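Local coordinates for UPF0303 protein YBR137W (Saccharomyces cerevisiae, PDB 4CLC) that is of unknown function but belongs to the UPF0303 family, whose relatives include haem-degrading HbpS-like proteins of the GAF clan, at residues E52-K57 with S149-E154; D62-N67 with R90-A95; I134-E137 with P142-C145. All coordinates share one frame; numbering follows the deposited sequence.

Contact 1. Residues E52-K57 with S149-E154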
loop_
_atom_site.group_PDB
_atom_site.type_symbol
_atom_site.label_atom_id
_atom_site.label_comp_id
_atom_site.label_asym_id
_atom_site.label_seq_id
_atom_site.Cartn_x
_atom_site.Cartn_y
_atom_site.Cartn_z
ATOM N N GLU D 52 8.182 -30.695 -30.652
ATOM C CA GLU D 52 8.899 -31.325 -31.754
ATOM C C GLU D 52 10.238 -30.634 -31.976
ATOM O O GLU D 52 11.290 -31.281 -31.937
ATOM C CB GLU D 52 8.072 -31.314 -33.042
ATOM C CG GLU D 52 7.243 -32.578 -33.241
ATOM C CD GLU D 52 6.066 -32.367 -34.179
ATOM O OE1 GLU D 52 6.185 -31.545 -35.112
ATOM O OE2 GLU D 52 5.016 -33.018 -33.979
ATOM N N ASN D 53 10.203 -29.319 -32.168
ATOM C CA ASN D 53 11.418 -28.535 -32.367
ATOM C C ASN D 53 12.373 -28.463 -31.171
ATOM O O ASN D 53 13.591 -28.435 -31.360
ATOM C CB ASN D 53 11.053 -27.117 -32.786
ATOM C CG ASN D 53 10.308 -27.079 -34.099
ATOM O OD1 ASN D 53 10.904 -26.845 -35.153
ATOM N ND2 ASN D 53 8.999 -27.317 -34.049
ATOM N N PHE D 54 11.851 -28.424 -29.949
ATOM C CA PHE D 54 12.737 -28.315 -28.795
ATOM C C PHE D 54 12.484 -29.340 -27.705
ATOM O O PHE D 54 12.233 -28.962 -26.552
ATOM C CB PHE D 54 12.634 -26.927 -28.185
ATOM C CG PHE D 54 13.168 -25.846 -29.056
ATOM C CD1 PHE D 54 12.361 -25.257 -30.019
ATOM C CD2 PHE D 54 14.481 -25.412 -28.912
ATOM C CE1 PHE D 54 12.855 -24.257 -30.831
ATOM C CE2 PHE D 54 14.978 -24.411 -29.705
ATOM C CZ PHE D 54 14.162 -23.828 -30.671
ATOM N N PRO D 55 12.606 -30.639 -28.049
ATOM C CA PRO D 55 12.368 -31.709 -27.069
ATOM C C PRO D 55 13.263 -31.514 -25.877
ATOM O O PRO D 55 14.401 -31.069 -26.044
ATOM C CB PRO D 55 12.754 -32.975 -27.827
ATOM C CG PRO D 55 13.762 -32.485 -28.836
ATOM C CD PRO D 55 13.248 -31.154 -29.273
ATOM N N GLU D 56 12.745 -31.824 -24.700
ATOM C CA GLU D 56 13.486 -31.696 -23.451
ATOM C C GLU D 56 13.861 -30.265 -23.073
ATOM O O GLU D 56 14.770 -30.056 -22.269
ATOM C CB GLU D 56 14.744 -32.561 -23.512
ATOM C CG GLU D 56 14.420 -34.021 -23.743
ATOM C CD GLU D 56 15.597 -34.920 -23.503
ATOM O OE1 GLU D 56 16.740 -34.483 -23.774
ATOM O OE2 GLU D 56 15.376 -36.061 -23.035
ATOM N N LYS D 57 13.127 -29.292 -23.620
ATOM C CA LYS D 57 13.155 -27.902 -23.143
ATOM C C LYS D 57 11.809 -27.548 -22.503
ATOM O O LYS D 57 10.772 -27.577 -23.170
ATOM C CB LYS D 57 13.472 -26.935 -24.294
ATOM C CG LYS D 57 14.964 -26.812 -24.629
ATOM C CD LYS D 57 15.721 -26.095 -23.530
ATOM C CE LYS D 57 17.209 -26.020 -23.800
ATOM N NZ LYS D 57 17.903 -25.275 -22.690
ATOM N N SER D 149 7.500 -18.881 -23.166
ATOM C CA SER D 149 8.583 -18.639 -22.235
ATOM C C SER D 149 9.398 -19.897 -21.997
ATOM O O SER D 149 8.841 -20.972 -21.885
ATOM C CB SER D 149 8.036 -18.119 -20.904
ATOM O OG SER D 149 8.796 -18.617 -19.810
ATOM N N GLY D 150 10.705 -19.738 -21.829
ATOM C CA GLY D 150 11.598 -20.835 -21.513
ATOM C C GLY D 150 12.641 -21.210 -22.547
ATOM O O GLY D 150 13.569 -21.971 -22.242
ATOM N N LEU D 151 12.523 -20.673 -23.755
ATOM C CA LEU D 151 13.605 -20.786 -24.738
ATOM C C LEU D 151 14.512 -19.556 -24.681
ATOM O O LEU D 151 14.404 -18.734 -23.775
ATOM C CB LEU D 151 13.039 -20.956 -26.151
ATOM C CG LEU D 151 12.072 -22.129 -26.325
ATOM C CD1 LEU D 151 11.434 -22.095 -27.689
ATOM C CD2 LEU D 151 12.809 -23.436 -26.110
ATOM N N LYS D 152 15.418 -19.444 -25.639
ATOM C CA LYS D 152 16.127 -18.199 -25.869
ATOM C C LYS D 152 15.085 -17.198 -26.361
ATOM O O LYS D 152 14.172 -17.564 -27.105
ATOM C CB LYS D 152 17.253 -18.379 -26.898
ATOM C CG LYS D 152 18.364 -19.352 -26.496
ATOM C CD LYS D 152 19.261 -19.669 -27.710
ATOM C CE LYS D 152 20.595 -20.313 -27.293
ATOM N NZ LYS D 152 20.542 -21.795 -27.052
ATOM N N GLN D 153 15.212 -15.941 -25.947
ATOM C CA GLN D 153 14.163 -14.953 -26.206
ATOM C C GLN D 153 13.814 -14.838 -27.693
ATOM O O GLN D 153 12.648 -14.628 -28.066
ATOM C CB GLN D 153 14.569 -13.588 -25.637
ATOM C CG GLN D 153 15.505 -12.746 -26.487
ATOM C CD GLN D 153 15.486 -11.263 -26.124
ATOM O OE1 GLN D 153 14.447 -10.607 -26.087
ATOM N NE2 GLN D 153 16.651 -10.761 -25.754
ATOM N N GLU D 154 14.818 -15.019 -28.540
ATOM C CA GLU D 154 14.631 -14.873 -29.976
ATOM C C GLU D 154 13.812 -16.048 -30.485
ATOM O O GLU D 154 13.069 -15.933 -31.461
ATOM C CB GLU D 154 15.986 -14.770 -30.691
ATOM C CG GLU D 154 16.806 -13.535 -30.316
ATOM C CD GLU D 154 17.801 -13.765 -29.188
ATOM O OE1 GLU D 154 17.843 -14.875 -28.613
ATOM O OE2 GLU D 154 18.556 -12.813 -28.873
#
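The type II beta turn F54-K57, which the chain makes as soon as it leaves helix 36-53, has F54 and K57 at its two ends, and both point toward L151, a leucine in the short link between strand 144-149 and helix 153-168. P55 and E56 fill the middle of the turn, E56 with the positive phi its third position requires, and K57 N closes it onto F54 O at 3.1 Å. The contact itself is apolar and lies at the surface. One methyl of L151, CD2, sits over a face of the F54 ring, 4.1 Å from the centroid and 25° off the normal, so it is displaced toward the rim. That is a CH-pi contact, and the second branch touches the ring as well, with L151 CD1 4.0 Å from F54 CD1. The same CD2 methyl also meets the K57 side chain at its base, 4.0 Å from CB, and so touches both ends of the turn.

Beyond that point the K57 chain bends at chi2 (-70°), and its NZ ends 6.2 Å from NZ of K152, a like-charged pair that solvent probably screens, since both lysines are exposed. L151 sends its CA-CB bond past the turn rather than at it; with CG anti to the carbonyl carbon (chi1 -55°) the two methyls swing round to the ring. In the alpha/beta fold this joins the turn after helix 36-53 to the link just before helix 153-168. D156 accepts a hydrogen bond from L151 N, and the side chain of E155, at N3, accepts from K152 N at the N-cap, which is half of a capping box.

Contact 2. Residues D62-N67 with R90-A95; sequences DISLPN and RKKKTA
D62, on strand 60-64, directs its side chain at K92 of helix 84-98, and the two chains cross at about a right angle. D62 OD1 lies 3.9 Å from K92 NZ, a long salt bridge; its OD2 forms a salt bridge with R73 NE. Two residues on, S64 points to the same side of the strand. Its hydroxyl donates to D62 OD1, though the modelled length is too short to be read literally, and its CB packs against the lysine chain, 3.8 Å from K92 CD. A water bridges the remaining gap: it donates to S64 OG at 2.9 Å and accepts from K92 NZ at 3.0 Å. L65 and P66 point away from 90-95; P66 touches L96 further along the helix, and both pack on another protein chain.

K92 leaves the helix extended, CG opposite the backbone N (chi1 -180°), then bends at chi3 and chi4 (58° and -121°), leaving NZ near D62 OD1; Q89 OE1, one turn back, is its strongest polar partner. The buried ammonium is thus held by an amide oxygen and a water, and D62, paired with R73 through OD2 and loosely with K92 through OD1, would probably balance part of both charges.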
loop_
_atom_site.group_PDB
_atom_site.type_symbol
_atom_site.label_atom_id
_atom_site.label_comp_id
_atom_site.label_asym_id
_atom_site.label_seq_id
_atom_site.Cartn_x
_atom_site.Cartn_y
_atom_site.Cartn_z
ATOM N N ASP D 62 1.099 -19.369 -23.138
ATOM C CA ASP D 62 -0.128 -18.726 -22.685
ATOM C C ASP D 62 -0.977 -18.134 -23.830
ATOM O O ASP D 62 -0.456 -17.633 -24.829
ATOM C CB ASP D 62 0.205 -17.630 -21.662
ATOM C CG ASP D 62 -1.046 -17.050 -20.985
ATOM O OD1 ASP D 62 -1.621 -16.073 -21.516
ATOM O OD2 ASP D 62 -1.443 -17.569 -19.909
ATOM N N ILE D 63 -2.294 -18.196 -23.691
ATOM C CA ILE D 63 -3.152 -17.385 -24.542
ATOM C C ILE D 63 -4.132 -16.677 -23.630
ATOM O O ILE D 63 -4.901 -17.329 -22.928
ATOM C CB ILE D 63 -3.907 -18.216 -25.605
ATOM C CG1 ILE D 63 -2.913 -18.942 -26.508
ATOM C CG2 ILE D 63 -4.837 -17.328 -26.435
ATOM C CD1 ILE D 63 -3.569 -19.847 -27.518
ATOM N N SER D 64 -4.087 -15.346 -23.616
ATOM C CA SER D 64 -4.962 -14.572 -22.762
ATOM C C SER D 64 -5.624 -13.464 -23.554
ATOM O O SER D 64 -5.154 -13.076 -24.613
ATOM C CB SER D 64 -4.191 -13.989 -21.581
ATOM O OG SER D 64 -3.691 -15.003 -20.727
ATOM N N LEU D 65 -6.734 -12.957 -23.050
ATOM C CA LEU D 65 -7.368 -11.816 -23.664
ATOM C C LEU D 65 -6.665 -10.589 -23.140
ATOM O O LEU D 65 -5.933 -10.683 -22.158
ATOM C CB LEU D 65 -8.854 -11.790 -23.348
ATOM C CG LEU D 65 -9.685 -12.942 -23.875
ATOM C CD1 LEU D 65 -11.142 -12.695 -23.563
ATOM C CD2 LEU D 65 -9.465 -13.072 -25.360
ATOM N N PRO D 66 -6.862 -9.432 -23.796
ATOM C CA PRO D 66 -6.226 -8.205 -23.320
ATOM C C PRO D 66 -6.680 -7.805 -21.934
ATOM O O PRO D 66 -5.983 -7.038 -21.276
ATOM C CB PRO D 66 -6.659 -7.157 -24.346
ATOM C CG PRO D 66 -7.745 -7.785 -25.122
ATOM C CD PRO D 66 -7.516 -9.233 -25.097
ATOM N N ASN D 67 -7.832 -8.313 -21.502
ATOM C CA ASN D 67 -8.359 -7.987 -20.194
ATOM C C ASN D 67 -7.766 -8.875 -19.091
ATOM O O ASN D 67 -8.001 -8.642 -17.910
ATOM C CB ASN D 67 -9.882 -8.090 -20.217
ATOM C CG ASN D 67 -10.371 -9.505 -20.016
ATOM O OD1 ASN D 67 -9.692 -10.476 -20.360
ATOM N ND2 ASN D 67 -11.551 -9.633 -19.429
ATOM N N ARG D 90 4.884 -10.683 -17.265
ATOM C CA ARG D 90 5.686 -9.532 -17.628
ATOM C C ARG D 90 5.806 -9.319 -19.151
ATOM O O ARG D 90 5.753 -8.171 -19.622
ATOM C CB ARG D 90 7.051 -9.658 -16.979
ATOM C CG ARG D 90 6.980 -9.708 -15.483
ATOM C CD ARG D 90 8.335 -9.797 -14.855
ATOM N NE ARG D 90 9.199 -8.715 -15.320
ATOM C CZ ARG D 90 10.292 -8.892 -16.060
ATOM N NH1 ARG D 90 10.684 -10.110 -16.410
ATOM N NH2 ARG D 90 10.996 -7.846 -16.443
ATOM N N LYS D 91 5.940 -10.390 -19.932
ATOM C CA LYS D 91 6.016 -10.200 -21.377
ATOM C C LYS D 91 4.679 -9.716 -21.925
ATOM O O LYS D 91 4.616 -8.726 -22.664
ATOM C CB LYS D 91 6.431 -11.484 -22.089
ATOM C CG LYS D 91 7.836 -11.942 -21.784
ATOM C CD LYS D 91 8.250 -13.070 -22.698
ATOM C CE LYS D 91 9.502 -13.771 -22.193
ATOM N NZ LYS D 91 9.855 -14.933 -23.073
ATOM N N LYS D 92 3.619 -10.430 -21.546
ATOM C CA LYS D 92 2.247 -10.153 -21.966
ATOM C C LYS D 92 1.883 -8.718 -21.653
ATOM O O LYS D 92 1.287 -8.025 -22.474
ATOM C CB LYS D 92 1.270 -11.113 -21.268
ATOM C CG LYS D 92 -0.177 -10.916 -21.641
ATOM C CD LYS D 92 -1.101 -11.912 -20.974
ATOM C CE LYS D 92 -1.001 -11.872 -19.486
ATOM N NZ LYS D 92 -0.602 -13.214 -18.993
ATOM N N LYS D 93 2.264 -8.276 -20.462
ATOM C CA LYS D 93 1.924 -6.942 -20.022
ATOM C C LYS D 93 2.519 -5.909 -20.977
ATOM O O LYS D 93 1.795 -5.049 -21.500
ATOM C CB LYS D 93 2.388 -6.698 -18.579
ATOM C CG LYS D 93 1.710 -5.476 -17.984
ATOM C CD LYS D 93 1.911 -5.313 -16.496
ATOM C CE LYS D 93 1.038 -4.170 -15.962
ATOM N NZ LYS D 93 0.740 -4.279 -14.497
ATOM N N THR D 94 3.828 -6.008 -21.221
ATOM C CA THR D 94 4.490 -5.130 -22.179
ATOM C C THR D 94 3.777 -5.156 -23.527
ATOM O O THR D 94 3.344 -4.114 -24.015
ATOM C CB THR D 94 5.954 -5.519 -22.403
ATOM O OG1 THR D 94 6.708 -5.388 -21.189
ATOM C CG2 THR D 94 6.543 -4.643 -23.458
ATOM N N ALA D 95 3.618 -6.343 -24.108
ATOM C CA ALA D 95 2.972 -6.478 -25.415
ATOM C C ALA D 95 1.590 -5.835 -25.523
ATOM O O ALA D 95 1.331 -5.136 -26.498
ATOM C CB ALA D 95 2.874 -7.929 -25.790
HETATM O O HOH W 1 -2.852 -14.986 -17.977
#

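Contact 3. Residues I134-E137 with P142-C145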
loop_
_atom_site.group_PDB
_atom_site.type_symbol
_atom_site.label_atom_id
_atom_site.label_comp_id
_atom_site.label_asym_id
_atom_site.label_seq_id
_atom_site.Cartn_x
_atom_site.Cartn_y
_atom_site.Cartn_z
ATOM N N ILE D 134 -2.100 -11.403 -30.911
ATOM C CA ILE D 134 -2.886 -12.066 -31.933
ATOM C C ILE D 134 -3.823 -11.048 -32.558
ATOM O O ILE D 134 -4.810 -10.641 -31.940
ATOM C CB ILE D 134 -3.721 -13.232 -31.364
ATOM C CG1 ILE D 134 -2.840 -14.259 -30.663
ATOM C CG2 ILE D 134 -4.518 -13.899 -32.473
ATOM C CD1 ILE D 134 -3.630 -15.424 -30.114
ATOM N N GLN D 135 -3.529 -10.663 -33.795
ATOM C CA GLN D 135 -4.283 -9.616 -34.489
ATOM C C GLN D 135 -5.582 -10.123 -35.082
ATOM O O GLN D 135 -5.710 -11.308 -35.382
ATOM C CB GLN D 135 -3.435 -9.002 -35.594
ATOM C CG GLN D 135 -3.238 -7.532 -35.414
ATOM C CD GLN D 135 -2.348 -7.224 -34.252
ATOM O OE1 GLN D 135 -1.219 -7.717 -34.172
ATOM N NE2 GLN D 135 -2.844 -6.408 -33.328
ATOM N N SER D 136 -6.542 -9.220 -35.249
ATOM C CA SER D 136 -7.825 -9.568 -35.853
ATOM C C SER D 136 -7.944 -8.948 -37.230
ATOM O O SER D 136 -7.592 -7.780 -37.434
ATOM C CB SER D 136 -8.986 -9.099 -34.984
ATOM O OG SER D 136 -10.130 -8.813 -35.771
ATOM N N GLU D 137 -8.444 -9.728 -38.173
ATOM C CA GLU D 137 -8.619 -9.245 -39.522
ATOM C C GLU D 137 -9.575 -8.067 -39.553
ATOM O O GLU D 137 -9.317 -7.075 -40.215
ATOM C CB GLU D 137 -9.122 -10.355 -40.410
ATOM N N PRO D 142 -6.097 -6.027 -31.298
ATOM C CA PRO D 142 -5.759 -7.445 -31.191
ATOM C C PRO D 142 -6.827 -8.284 -30.495
ATOM O O PRO D 142 -7.465 -7.809 -29.548
ATOM C CB PRO D 142 -4.470 -7.434 -30.370
ATOM C CG PRO D 142 -4.500 -6.176 -29.638
ATOM C CD PRO D 142 -5.172 -5.190 -30.520
ATOM N N TYR D 143 -7.016 -9.512 -30.982
ATOM C CA TYR D 143 -7.874 -10.500 -30.331
ATOM C C TYR D 143 -7.356 -10.824 -28.935
ATOM O O TYR D 143 -8.107 -10.861 -27.962
ATOM C CB TYR D 143 -7.945 -11.802 -31.151
ATOM C CG TYR D 143 -8.983 -11.830 -32.247
ATOM C CD1 TYR D 143 -10.214 -11.233 -32.066
ATOM C CD2 TYR D 143 -8.730 -12.464 -33.469
ATOM C CE1 TYR D 143 -11.174 -11.252 -33.063
ATOM C CE2 TYR D 143 -9.680 -12.486 -34.471
ATOM C CZ TYR D 143 -10.903 -11.880 -34.254
ATOM O OH TYR D 143 -11.876 -11.877 -35.215
ATOM N N ALA D 144 -6.063 -11.086 -28.860
ATOM C CA ALA D 144 -5.475 -11.684 -27.681
ATOM C C ALA D 144 -3.972 -11.514 -27.739
ATOM O O ALA D 144 -3.462 -10.759 -28.543
ATOM C CB ALA D 144 -5.850 -13.144 -27.588
ATOM N N CYS D 145 -3.267 -12.197 -26.857
ATOM C CA CYS D 145 -1.829 -12.187 -26.881
ATOM C C CYS D 145 -1.335 -13.621 -26.637
ATOM O O CYS D 145 -1.815 -14.324 -25.737
ATOM C CB CYS D 145 -1.289 -11.199 -25.840
ATOM S SG CYS D 145 0.513 -11.155 -25.622
#
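A classic beta bulge opens the hairpin of strands 131-136 and 144-149: two residues, Y143 and A144, stand opposite the single residue I134. Y143 takes the near-helical backbone angles of the first bulge position. I134 N donates a hydrogen bond to A144 O, 2.8 Å long. In return I134 O is shared by two weak bonds, from Y143 N at 2.7 Å and from A144 N at 3.4 Å. A single carbonyl thus takes both amides that the bulge presents to it.

Side chains fasten the two strands beyond the backbone. S136 lays its CB over the centre of the Y143 ring, 3.4 Å from the centroid and only 10° off the normal, a CH-pi contact made face on. Its OG extends past that carbon near the phenol end of the ring, where it bonds weakly to R138 N in the connecting loop. Strand 144-149 is the middle strand of the mixed sheet, and strand 131-136 lies between it and strand 30-31, on the side where Q135 makes backbone bonds to C29 and L31. In the Q135 side chain the bend at chi2 (70°) brings the amide back alongside P142, with both side chains pointing the same way and NE2 of Q135 3.5 Å from P142 CB. I134 and A144 share a face of the sheet: CD1 of I134 meets the A144 methyl CB at 4.1 Å, and the other branch, CG2, lies 4.2 Å from CB of Y143. The tyrosine is buried, and a polar side chain of a neighbouring protein chain packs against it.

Overall arrangement
From the N terminus, the chain first enters contact 1 at 52-57, and that loop is not closed until 149-154, so contacts 2 and 3 both nest inside it. Contact 2 opens on strand 60-64 and closes on helix 84-98; contact 3 follows in series as the hairpin of strands 131-136 and 144-149. Strands 60-64 and 144-149 are neighbours in the sheet, which brings contacts 2 and 3 together: S64 O lies 3.1 Å from C145 N, a probable hydrogen bond. Contact 1 sits across the chain's centre from both, yet S149 CA comes within 4.0 Å of K91 NZ. Together they tie sheet, helix 84-98 and the ends of two long helices.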